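Side-chain contacts in putative hydroxymethylglutaryl-CoA synthase (Streptococcus mutans, PDB 3SQZ), which probably catalyses the condensation of acetyl-CoA with acetoacetyl-CoA to 3-hydroxy-3-methylglutaryl-CoA, and binds coenzyme A: residues 185-190 with 384-389; 175-180 with 228-233; 245-250 with 259-264. All blocks are in the same frame, centred on the assembly; numbering follows the deposited sequence.

Overall arrangement
Contacts 1 and 2 adjoin at the coenzyme A pocket, their centres about 12 Å apart, whereas the centre of contact 3 is about 34 Å from that of contact 1, across the centre of the chain. Segments 175-180 and 185-190 flank and partly form the connection between strands 166-175 and 188-198 of the large mixed sheet, and Gln-187 joins the two contacts through the 175-180 backbone. Contact 1 is buried and sets an amide against aromatic edges. Contact 2, only partly buried, mixes apolar contacts with a water bridge and a ligand bond. Contact 3, buried and wholly aromatic, shares helix 232-254 with contact 2 and ties it to strand 263-266, an outermost strand, and its lead-in.

Contact 1. Residues 185-190 with 384-389; sequences STQGAG and IFFEEA. With COA (coenzyme A), chain D.
Gln-187 lays its terminal amide against the rim of the Phe-385 ring, Gln-187 CD approaching Phe-385 CE2 at 3.7 Å. The amide and ring planes stand 77° apart, and OE1 lies at the edge of this ring, near its plane. The glutamine chain is extended beyond CG, with CG anti to the carbonyl carbon (chi1 -70°), which carries the amide across to the end of helix 378-385. There Gln-187 OE1 also meets the edge of the second ring, 3.6 Å from Phe-386 CZ, with the amide tilted against that ring. Phe-385 and Phe-386 pack on each other as well: CD2 of Phe-385 sits over one face of the Phe-386 ring, nearer the ring margin than its centre.

The amide's hydrogen bonds go to residues around the pair. OE1 accepts the backbone N-H groups of Tyr-177 and Gly-178, and NE2 bonds to Tyr-381 OH, so both ends of the buried group are satisfied and its rotation is fixed. Lys-176 makes a cation-pi contact with Phe-385 and bonds to its carbonyl oxygen through NZ. Beside the glutamine, Gly-188 begins strand 188-198, its O 4.2 Å from Phe-385 CZ at the ring edge.

At the other end of 185-190, Thr-186 OG1 accepts a hydrogen bond from coenzyme A N8P at 2.9 Å, bent to 136° at the hydrogen. OG1 is also bonded to Gly-183 O. The segment thus leads from the pantetheine-binding wall of the pocket into a strand of the large mixed sheet, within the thiolase fold of HMG-CoA synthases.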
loop_
_atom_site.group_PDB
_atom_site.type_symbol
_atom_site.label_atom_id
_atom_site.label_comp_id
_atom_site.label_asym_id
_atom_site.label_seq_id
_atom_site.Cartn_x
_atom_site.Cartn_y
_atom_site.Cartn_z
ATOM N N SER A 185 -7.270 -8.405 13.575
ATOM C CA SER A 185 -7.415 -9.242 12.401
ATOM C C SER A 185 -7.159 -8.504 11.086
ATOM O O SER A 185 -7.123 -9.143 10.038
ATOM C CB SER A 185 -8.810 -9.851 12.373
ATOM O OG SER A 185 -9.772 -8.821 12.385
ATOM N N THR A 186 -7.011 -7.178 11.137
ATOM C CA THR A 186 -6.726 -6.384 9.940
ATOM C C THR A 186 -5.371 -5.690 10.043
ATOM O O THR A 186 -5.194 -4.539 9.605
ATOM C CB THR A 186 -7.857 -5.379 9.610
ATOM O OG1 THR A 186 -8.062 -4.475 10.702
ATOM C CG2 THR A 186 -9.145 -6.129 9.335
ATOM N N GLN A 187 -4.409 -6.424 10.593
ATOM C CA GLN A 187 -3.017 -5.993 10.650
ATOM C C GLN A 187 -2.287 -6.380 9.360
ATOM O O GLN A 187 -2.877 -7.008 8.474
ATOM C CB GLN A 187 -2.363 -6.566 11.912
ATOM C CG GLN A 187 -2.926 -5.882 13.153
ATOM C CD GLN A 187 -2.429 -6.409 14.484
ATOM O OE1 GLN A 187 -2.284 -5.636 15.432
ATOM N NE2 GLN A 187 -2.210 -7.718 14.588
ATOM N N GLY A 188 -1.023 -5.979 9.228
ATOM C CA GLY A 188 -0.244 -6.302 8.048
ATOM C C GLY A 188 0.979 -5.416 7.937
ATOM O O GLY A 188 1.218 -4.555 8.792
ATOM N N ALA A 189 1.768 -5.630 6.893
ATOM C CA ALA A 189 2.995 -4.863 6.706
ATOM C C ALA A 189 3.440 -4.967 5.261
ATOM O O ALA A 189 3.381 -6.047 4.672
ATOM C CB ALA A 189 4.091 -5.382 7.617
ATOM N N GLY A 190 3.900 -3.860 4.681
ATOM C CA GLY A 190 4.450 -3.919 3.345
ATOM C C GLY A 190 4.666 -2.550 2.754
ATOM O O GLY A 190 4.219 -1.535 3.300
ATOM N N ILE A 384 6.907 -10.525 19.000
ATOM C CA ILE A 384 7.671 -9.887 17.942
ATOM C C ILE A 384 6.993 -8.616 17.423
ATOM O O ILE A 384 7.630 -7.569 17.285
ATOM C CB ILE A 384 7.933 -10.889 16.797
ATOM C CG1 ILE A 384 8.913 -11.967 17.273
ATOM C CG2 ILE A 384 8.466 -10.187 15.567
ATOM C CD1 ILE A 384 9.067 -13.136 16.319
ATOM N N PHE A 385 5.699 -8.688 17.134
ATOM C CA PHE A 385 5.045 -7.561 16.480
ATOM C C PHE A 385 4.954 -6.347 17.395
ATOM O O PHE A 385 5.013 -5.212 16.925
ATOM C CB PHE A 385 3.648 -7.965 16.008
ATOM C CG PHE A 385 3.070 -7.094 14.909
ATOM C CD1 PHE A 385 3.837 -6.704 13.810
ATOM C CD2 PHE A 385 1.733 -6.720 14.946
ATOM C CE1 PHE A 385 3.275 -5.950 12.784
ATOM C CE2 PHE A 385 1.180 -5.977 13.924
ATOM C CZ PHE A 385 1.953 -5.587 12.848
ATOM N N PHE A 386 4.821 -6.585 18.697
ATOM C CA PHE A 386 4.593 -5.499 19.643
ATOM C C PHE A 386 5.830 -5.110 20.437
ATOM O O PHE A 386 5.764 -4.278 21.340
ATOM C CB PHE A 386 3.392 -5.809 20.540
ATOM C CG PHE A 386 2.122 -5.971 19.766
ATOM C CD1 PHE A 386 1.634 -7.235 19.468
ATOM C CD2 PHE A 386 1.453 -4.863 19.269
ATOM C CE1 PHE A 386 0.474 -7.390 18.722
ATOM C CE2 PHE A 386 0.298 -5.016 18.524
ATOM C CZ PHE A 386 -0.189 -6.282 18.247
ATOM N N GLU A 387 6.969 -5.686 20.074
ATOM C CA GLU A 387 8.225 -5.284 20.690
ATOM C C GLU A 387 8.453 -3.787 20.484
ATOM O O GLU A 387 8.161 -3.251 19.414
ATOM C CB GLU A 387 9.387 -6.078 20.087
ATOM C CG GLU A 387 10.710 -5.772 20.759
ATOM C CD GLU A 387 11.876 -6.558 20.205
ATOM O OE1 GLU A 387 11.656 -7.545 19.468
ATOM O OE2 GLU A 387 13.026 -6.180 20.515
ATOM N N GLU A 388 8.951 -3.114 21.518
ATOM C CA GLU A 388 9.339 -1.711 21.411
ATOM C C GLU A 388 10.799 -1.568 21.822
ATOM O O GLU A 388 11.322 -2.394 22.572
ATOM C CB GLU A 388 8.422 -0.816 22.256
ATOM C CG GLU A 388 6.968 -0.842 21.778
ATOM C CD GLU A 388 6.068 0.162 22.481
ATOM O OE1 GLU A 388 5.037 -0.262 23.046
ATOM O OE2 GLU A 388 6.370 1.374 22.442
ATOM N N ALA A 389 11.462 -0.537 21.307
ATOM C CA ALA A 389 12.869 -0.318 21.615
ATOM C C ALA A 389 13.064 -0.016 23.091
ATOM O O ALA A 389 12.297 0.738 23.688
ATOM C CB ALA A 389 13.431 0.808 20.763
HETATM N N1A COA D . -18.906 -16.613 9.299
HETATM C C2A COA D . -18.848 -15.700 8.307
HETATM N N3A COA D . -18.759 -14.352 8.610
HETATM C C4A COA D . -18.727 -13.958 9.912
HETATM C C5A COA D . -18.788 -14.895 10.943
HETATM C C6A COA D . -18.875 -16.204 10.648
HETATM N N6A COA D . -18.931 -17.179 11.696
HETATM N N7A COA D . -18.738 -14.229 12.140
HETATM C C8A COA D . -18.654 -12.919 11.887
HETATM N N9A COA D . -18.668 -12.767 10.478
HETATM C C1B COA D . -18.451 -11.523 9.753
HETATM C C2B COA D . -19.555 -10.491 9.394
HETATM O O2B COA D . -20.900 -10.656 9.335
HETATM C C3B COA D . -18.748 -9.467 8.616
HETATM O O3B COA D . -18.920 -9.140 7.294
HETATM P P3B COA D . -20.089 -8.257 6.802
HETATM O O7A COA D . -19.778 -6.757 7.163
HETATM O O8A COA D . -20.099 -8.463 5.254
HETATM O O9A COA D . -21.379 -8.714 7.431
HETATM C C4B COA D . -17.439 -9.527 9.307
HETATM O O4B COA D . -17.181 -10.945 9.331
HETATM C C5B COA D . -16.956 -8.558 10.332
HETATM O O5B COA D . -17.774 -8.792 11.446
HETATM P P1A COA D . -17.595 -7.923 12.756
HETATM O O1A COA D . -17.752 -6.388 12.412
HETATM O O2A COA D . -18.606 -8.356 13.798
HETATM O O3A COA D . -16.109 -8.203 13.256
HETATM P P2A COA D . -15.307 -7.275 14.265
HETATM O O4A COA D . -16.271 -6.624 15.325
HETATM O O5A COA D . -14.252 -8.102 14.964
HETATM O O6A COA D . -14.599 -6.104 13.436
HETATM C CBP COA D . -13.500 -5.032 11.554
HETATM C CCP COA D . -14.206 -6.249 12.097
HETATM C CDP COA D . -14.438 -3.873 11.588
HETATM C CEP COA D . -13.058 -5.269 10.129
HETATM C CAP COA D . -12.303 -4.779 12.427
HETATM O OAP COA D . -11.310 -5.700 12.218
HETATM C C9P COA D . -11.772 -3.364 12.307
HETATM O O9P COA D . -12.331 -2.401 12.821
HETATM N N8P COA D . -10.502 -3.223 11.572
HETATM C C7P COA D . -9.968 -1.918 11.235
HETATM C C6P COA D . -10.736 -1.205 10.142
HETATM C C5P COA D . -10.079 0.102 9.695
HETATM O O5P COA D . -8.900 0.304 9.872
HETATM N N4P COA D . -10.874 1.060 8.975
HETATM C C3P COA D . -10.244 2.277 8.440
HETATM C C2P COA D . -10.121 2.368 6.945
HETATM S S1P COA D . -11.562 1.957 6.017
#

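Contact 2. Residues 175-180 with 228-233; sequences AKYGIG and PYVNGM. With COA (coenzyme A), chain D.
Tyr-177 and Pro-228 make the main apolar contact: ring atom CD1 meets CG of the proline at 3.8 Å, the two side chains crossing at about a right angle. Val-230 adds its CG1 methyl at the edge of the same tyrosine ring, 4.1 Å from Tyr-177 CE1. The valine's two branches divide the work, because CG2, anti to the backbone N, faces the ligand and comes within 3.9 Å of coenzyme A C5P. Phe-219 of the neighbouring short strand touches Tyr-177, Pro-228 and Val-230.

One water links the two backbones, donating to Tyr-177 O at 2.9 Å and to Pro-228 O at 2.8 Å, and so joins two carbonyls that could not bond to each other directly. Close by, Lys-176 O packs against Pro-228 CD.

Tyr-177 OH donates to coenzyme A O5P at 2.6 Å, and that oxygen lies in the plane of the ring, at its edge. Pantetheine carbon C7P also packs obliquely on the tyrosine, 3.5 Å from Tyr-177 CE1.

The chemistry thus divides along the tyrosine: carbon contacts flank its ring, while its hydroxyl grips a pantetheine carbonyl. The short bond fixes that carbonyl at the hydroxyl, while Val-230 CG2 packs near the same carbonyl carbon; together they probably limit its movement.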
loop_
_atom_site.group_PDB
_atom_site.type_symbol
_atom_site.label_atom_id
_atom_site.label_comp_id
_atom_site.label_asym_id
_atom_site.label_seq_id
_atom_site.Cartn_x
_atom_site.Cartn_y
_atom_site.Cartn_z
ATOM N N ALA A 175 0.520 -1.988 9.701
ATOM C CA ALA A 175 -0.786 -1.846 10.320
ATOM C C ALA A 175 -0.808 -2.668 11.599
ATOM O O ALA A 175 -0.752 -3.896 11.569
ATOM C CB ALA A 175 -1.879 -2.272 9.365
ATOM N N LYS A 176 -0.876 -1.960 12.723
ATOM C CA LYS A 176 -0.704 -2.537 14.046
ATOM C C LYS A 176 -1.823 -1.988 14.925
ATOM O O LYS A 176 -1.875 -0.777 15.177
ATOM C CB LYS A 176 0.683 -2.140 14.567
ATOM C CG LYS A 176 1.066 -2.700 15.914
ATOM C CD LYS A 176 2.518 -2.376 16.272
ATOM C CE LYS A 176 3.490 -3.054 15.314
ATOM N NZ LYS A 176 4.917 -2.783 15.659
ATOM N N TYR A 177 -2.719 -2.863 15.382
ATOM C CA TYR A 177 -3.932 -2.429 16.071
ATOM C C TYR A 177 -3.960 -2.799 17.546
ATOM O O TYR A 177 -4.614 -2.120 18.335
ATOM C CB TYR A 177 -5.178 -2.997 15.404
ATOM C CG TYR A 177 -5.558 -2.392 14.074
ATOM C CD1 TYR A 177 -6.603 -1.480 13.975
ATOM C CD2 TYR A 177 -4.907 -2.766 12.912
ATOM C CE1 TYR A 177 -6.981 -0.964 12.752
ATOM C CE2 TYR A 177 -5.267 -2.249 11.689
ATOM C CZ TYR A 177 -6.306 -1.354 11.608
ATOM O OH TYR A 177 -6.662 -0.861 10.370
ATOM N N GLY A 178 -3.292 -3.893 17.911
ATOM C CA GLY A 178 -3.216 -4.306 19.299
ATOM C C GLY A 178 -3.859 -5.650 19.591
ATOM O O GLY A 178 -4.860 -6.044 18.984
ATOM N N ILE A 179 -3.271 -6.360 20.542
ATOM C CA ILE A 179 -3.797 -7.644 20.973
ATOM C C ILE A 179 -5.216 -7.507 21.517
ATOM O O ILE A 179 -5.481 -6.659 22.371
ATOM C CB ILE A 179 -2.897 -8.254 22.060
ATOM C CG1 ILE A 179 -1.508 -8.533 21.483
ATOM C CG2 ILE A 179 -3.529 -9.519 22.637
ATOM C CD1 ILE A 179 -0.471 -8.901 22.513
ATOM N N GLY A 180 -6.127 -8.348 21.031
ATOM C CA GLY A 180 -7.474 -8.392 21.566
ATOM C C GLY A 180 -8.407 -7.332 21.008
ATOM O O GLY A 180 -9.577 -7.293 21.372
ATOM N N PRO A 228 -3.978 2.603 16.524
ATOM C CA PRO A 228 -5.035 3.581 16.263
ATOM C C PRO A 228 -6.283 3.352 17.099
ATOM O O PRO A 228 -6.491 2.271 17.662
ATOM C CB PRO A 228 -5.359 3.338 14.789
ATOM C CG PRO A 228 -5.080 1.892 14.600
ATOM C CD PRO A 228 -3.871 1.614 15.441
ATOM N N TYR A 229 -7.104 4.394 17.169
ATOM C CA TYR A 229 -8.488 4.281 17.606
ATOM C C TYR A 229 -9.346 4.166 16.359
ATOM O O TYR A 229 -9.098 4.839 15.365
ATOM C CB TYR A 229 -8.893 5.489 18.458
ATOM C CG TYR A 229 -8.016 5.603 19.675
ATOM C CD1 TYR A 229 -8.034 4.622 20.653
ATOM C CD2 TYR A 229 -7.122 6.653 19.817
ATOM C CE1 TYR A 229 -7.202 4.695 21.749
ATOM C CE2 TYR A 229 -6.296 6.735 20.904
ATOM C CZ TYR A 229 -6.333 5.754 21.865
ATOM O OH TYR A 229 -5.500 5.845 22.950
ATOM N N VAL A 230 -10.344 3.292 16.398
ATOM C CA VAL A 230 -11.137 3.041 15.201
ATOM C C VAL A 230 -12.544 2.588 15.557
ATOM O O VAL A 230 -12.737 1.791 16.474
ATOM C CB VAL A 230 -10.433 2.029 14.242
ATOM C CG1 VAL A 230 -10.042 0.745 14.972
ATOM C CG2 VAL A 230 -11.284 1.725 13.011
ATOM N N ASN A 231 -13.520 3.131 14.840
ATOM C CA ASN A 231 -14.903 2.677 14.906
ATOM C C ASN A 231 -15.133 1.953 13.586
ATOM O O ASN A 231 -15.363 2.578 12.554
ATOM C CB ASN A 231 -15.833 3.890 15.057
ATOM C CG ASN A 231 -17.304 3.514 15.198
ATOM O OD1 ASN A 231 -18.079 4.231 15.846
ATOM N ND2 ASN A 231 -17.699 2.411 14.584
ATOM N N GLY A 232 -15.009 0.631 13.606
ATOM C CA GLY A 232 -14.976 -0.140 12.374
ATOM C C GLY A 232 -16.209 0.012 11.509
ATOM O O GLY A 232 -16.120 0.220 10.302
ATOM N N MET A 233 -17.378 -0.093 12.121
ATOM C CA MET A 233 -18.620 -0.006 11.364
ATOM C C MET A 233 -18.819 1.384 10.768
ATOM O O MET A 233 -19.239 1.531 9.620
ATOM C CB MET A 233 -19.800 -0.374 12.257
HETATM N N1A COA D . -18.906 -16.613 9.299
HETATM C C2A COA D . -18.848 -15.700 8.307
HETATM N N3A COA D . -18.759 -14.352 8.610
HETATM C C4A COA D . -18.727 -13.958 9.912
HETATM C C5A COA D . -18.788 -14.895 10.943
HETATM C C6A COA D . -18.875 -16.204 10.648
HETATM N N6A COA D . -18.931 -17.179 11.696
HETATM N N7A COA D . -18.738 -14.229 12.140
HETATM C C8A COA D . -18.654 -12.919 11.887
HETATM N N9A COA D . -18.668 -12.767 10.478
HETATM C C1B COA D . -18.451 -11.523 9.753
HETATM C C2B COA D . -19.555 -10.491 9.394
HETATM O O2B COA D . -20.900 -10.656 9.335
HETATM C C3B COA D . -18.748 -9.467 8.616
HETATM O O3B COA D . -18.920 -9.140 7.294
HETATM P P3B COA D . -20.089 -8.257 6.802
HETATM O O7A COA D . -19.778 -6.757 7.163
HETATM O O8A COA D . -20.099 -8.463 5.254
HETATM O O9A COA D . -21.379 -8.714 7.431
HETATM C C4B COA D . -17.439 -9.527 9.307
HETATM O O4B COA D . -17.181 -10.945 9.331
HETATM C C5B COA D . -16.956 -8.558 10.332
HETATM O O5B COA D . -17.774 -8.792 11.446
HETATM P P1A COA D . -17.595 -7.923 12.756
HETATM O O1A COA D . -17.752 -6.388 12.412
HETATM O O2A COA D . -18.606 -8.356 13.798
HETATM O O3A COA D . -16.109 -8.203 13.256
HETATM P P2A COA D . -15.307 -7.275 14.265
HETATM O O4A COA D . -16.271 -6.624 15.325
HETATM O O5A COA D . -14.252 -8.102 14.964
HETATM O O6A COA D . -14.599 -6.104 13.436
HETATM C CBP COA D . -13.500 -5.032 11.554
HETATM C CCP COA D . -14.206 -6.249 12.097
HETATM C CDP COA D . -14.438 -3.873 11.588
HETATM C CEP COA D . -13.058 -5.269 10.129
HETATM C CAP COA D . -12.303 -4.779 12.427
HETATM O OAP COA D . -11.310 -5.700 12.218
HETATM C C9P COA D . -11.772 -3.364 12.307
HETATM O O9P COA D . -12.331 -2.401 12.821
HETATM N N8P COA D . -10.502 -3.223 11.572
HETATM C C7P COA D . -9.968 -1.918 11.235
HETATM C C6P COA D . -10.736 -1.205 10.142
HETATM C C5P COA D . -10.079 0.102 9.695
HETATM O O5P COA D . -8.900 0.304 9.872
HETATM N N4P COA D . -10.874 1.060 8.975
HETATM C C3P COA D . -10.244 2.277 8.440
HETATM C C2P COA D . -10.121 2.368 6.945
HETATM S S1P COA D . -11.562 1.957 6.017
HETATM O O HOH W 1 -6.883 -0.537 17.624
#

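Contact 3. Residues 245-250 with 259-264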
loop_
_atom_site.group_PDB
_atom_site.type_symbol
_atom_site.label_atom_id
_atom_site.label_comp_id
_atom_site.label_asym_id
_atom_site.label_seq_id
_atom_site.Cartn_x
_atom_site.Cartn_y
_atom_site.Cartn_z
ATOM N N THR A 245 -20.383 9.066 -3.299
ATOM C CA THR A 245 -20.525 10.479 -3.638
ATOM C C THR A 245 -19.402 10.969 -4.546
ATOM O O THR A 245 -19.627 11.784 -5.441
ATOM C CB THR A 245 -20.644 11.378 -2.381
ATOM O OG1 THR A 245 -19.511 11.184 -1.526
ATOM C CG2 THR A 245 -21.922 11.065 -1.614
ATOM N N THR A 246 -18.185 10.478 -4.326
ATOM C CA THR A 246 -17.074 10.896 -5.173
ATOM C C THR A 246 -17.233 10.314 -6.580
ATOM O O THR A 246 -17.012 11.000 -7.575
ATOM C CB THR A 246 -15.709 10.527 -4.565
ATOM O OG1 THR A 246 -15.642 11.015 -3.217
ATOM C CG2 THR A 246 -14.578 11.149 -5.374
ATOM N N TRP A 247 -17.650 9.057 -6.663
ATOM C CA TRP A 247 -17.844 8.423 -7.965
ATOM C C TRP A 247 -18.994 9.067 -8.741
ATOM O O TRP A 247 -18.898 9.261 -9.957
ATOM C CB TRP A 247 -18.047 6.919 -7.787
ATOM C CG TRP A 247 -18.415 6.150 -9.032
ATOM C CD1 TRP A 247 -19.508 5.352 -9.186
ATOM C CD2 TRP A 247 -17.687 6.073 -10.278
ATOM N NE1 TRP A 247 -19.518 4.791 -10.437
ATOM C CE2 TRP A 247 -18.417 5.218 -11.131
ATOM C CE3 TRP A 247 -16.500 6.648 -10.755
ATOM C CZ2 TRP A 247 -18.002 4.921 -12.430
ATOM C CZ3 TRP A 247 -16.090 6.348 -12.054
ATOM C CH2 TRP A 247 -16.844 5.493 -12.874
ATOM N N ALA A 248 -20.077 9.412 -8.050
ATOM C CA ALA A 248 -21.186 10.087 -8.717
ATOM C C ALA A 248 -20.711 11.399 -9.333
ATOM O O ALA A 248 -21.012 11.705 -10.489
ATOM C CB ALA A 248 -22.330 10.337 -7.746
ATOM N N GLU A 249 -19.963 12.178 -8.560
ATOM C CA GLU A 249 -19.505 13.473 -9.037
ATOM C C GLU A 249 -18.448 13.324 -10.134
ATOM O O GLU A 249 -18.406 14.123 -11.071
ATOM C CB GLU A 249 -18.993 14.319 -7.868
ATOM C CG GLU A 249 -18.546 15.731 -8.241
ATOM C CD GLU A 249 -19.677 16.636 -8.710
ATOM O OE1 GLU A 249 -20.865 16.297 -8.509
ATOM O OE2 GLU A 249 -19.364 17.700 -9.283
ATOM N N TYR A 250 -17.615 12.290 -10.029
ATOM C CA TYR A 250 -16.597 12.006 -11.038
ATOM C C TYR A 250 -17.244 11.752 -12.404
ATOM O O TYR A 250 -16.841 12.316 -13.423
ATOM C CB TYR A 250 -15.748 10.793 -10.625
ATOM C CG TYR A 250 -14.540 10.588 -11.505
ATOM C CD1 TYR A 250 -13.307 11.120 -11.149
ATOM C CD2 TYR A 250 -14.630 9.871 -12.694
ATOM C CE1 TYR A 250 -12.197 10.956 -11.958
ATOM C CE2 TYR A 250 -13.526 9.702 -13.509
ATOM C CZ TYR A 250 -12.314 10.250 -13.139
ATOM O OH TYR A 250 -11.213 10.091 -13.940
ATOM N N THR A 259 -18.760 1.314 -17.672
ATOM C CA THR A 259 -18.440 0.575 -18.889
ATOM C C THR A 259 -17.204 1.091 -19.635
ATOM O O THR A 259 -16.734 0.451 -20.576
ATOM C CB THR A 259 -19.650 0.521 -19.852
ATOM O OG1 THR A 259 -20.130 1.848 -20.086
ATOM C CG2 THR A 259 -20.782 -0.328 -19.265
ATOM N N ASP A 260 -16.668 2.232 -19.215
ATOM C CA ASP A 260 -15.438 2.736 -19.825
ATOM C C ASP A 260 -14.191 2.036 -19.294
ATOM O O ASP A 260 -13.099 2.197 -19.837
ATOM C CB ASP A 260 -15.324 4.245 -19.622
ATOM C CG ASP A 260 -16.373 5.006 -20.398
ATOM O OD1 ASP A 260 -16.554 4.701 -21.595
ATOM O OD2 ASP A 260 -17.033 5.889 -19.818
ATOM N N PHE A 261 -14.365 1.232 -18.250
ATOM C CA PHE A 261 -13.232 0.648 -17.544
ATOM C C PHE A 261 -13.239 -0.867 -17.601
ATOM O O PHE A 261 -14.297 -1.492 -17.615
ATOM C CB PHE A 261 -13.226 1.155 -16.104
ATOM C CG PHE A 261 -13.149 2.643 -16.024
ATOM C CD1 PHE A 261 -11.936 3.283 -16.201
ATOM C CD2 PHE A 261 -14.291 3.410 -15.853
ATOM C CE1 PHE A 261 -11.853 4.660 -16.173
ATOM C CE2 PHE A 261 -14.214 4.789 -15.822
ATOM C CZ PHE A 261 -12.995 5.412 -15.986
ATOM N N ALA A 262 -12.045 -1.449 -17.638
ATOM C CA ALA A 262 -11.891 -2.895 -17.659
ATOM C C ALA A 262 -11.748 -3.463 -16.252
ATOM O O ALA A 262 -11.910 -4.665 -16.055
ATOM C CB ALA A 262 -10.684 -3.273 -18.499
ATOM N N ALA A 263 -11.430 -2.602 -15.285
ATOM C CA ALA A 263 -11.229 -3.013 -13.900
ATOM C C ALA A 263 -11.372 -1.801 -12.997
ATOM O O ALA A 263 -11.081 -0.662 -13.402
ATOM C CB ALA A 263 -9.856 -3.636 -13.715
ATOM N N PHE A 264 -11.808 -2.057 -11.769
ATOM C CA PHE A 264 -11.878 -1.035 -10.728
ATOM C C PHE A 264 -11.068 -1.530 -9.535
ATOM O O PHE A 264 -11.268 -2.664 -9.087
ATOM C CB PHE A 264 -13.341 -0.790 -10.324
ATOM C CG PHE A 264 -13.666 0.661 -10.004
ATOM C CD1 PHE A 264 -13.038 1.311 -8.953
ATOM C CD2 PHE A 264 -14.617 1.365 -10.740
ATOM C CE1 PHE A 264 -13.326 2.642 -8.656
ATOM C CE2 PHE A 264 -14.919 2.695 -10.444
ATOM C CZ PHE A 264 -14.277 3.335 -9.395
#
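Helix 232-254 packs against the large mixed sheet, and Trp-247 reaches from it toward the outermost strand 263-266, where an aromatic cluster forms between the helix and the strand with its lead-in. Trp-247 projects with CG anti to its backbone N (chi1 173°), sending the indole toward two phenylalanines of 259-264. Phe-264 meets it in an edge-to-face (T-shaped) pair: the phenylalanine edge points at one face of the six-membered ring of the indole. The centroids are 5.3 Å apart and the planes stand at 85°. CE2 of Phe-264 lies above the indole, nearer the margin than the centre and 4.2 Å from Trp-247 CZ3. Phe-261 instead reaches the indole edge, its CE2 4.0 Å from CH2 of Trp-247, as the two side chains run antiparallel alongside one another.

Ile-349 of strand 346-354 also touches Trp-247, and Ala-337 of strand 335-342 touches both phenylalanines. Phe-264 further stacks on Phe-266.

The contact is therefore carried by ring carbons and dispersion forces, with the T-shaped pair probably adding a weak electrostatic attraction between the partially positive C-H edge of Phe-264 and the electron-rich face of Trp-247.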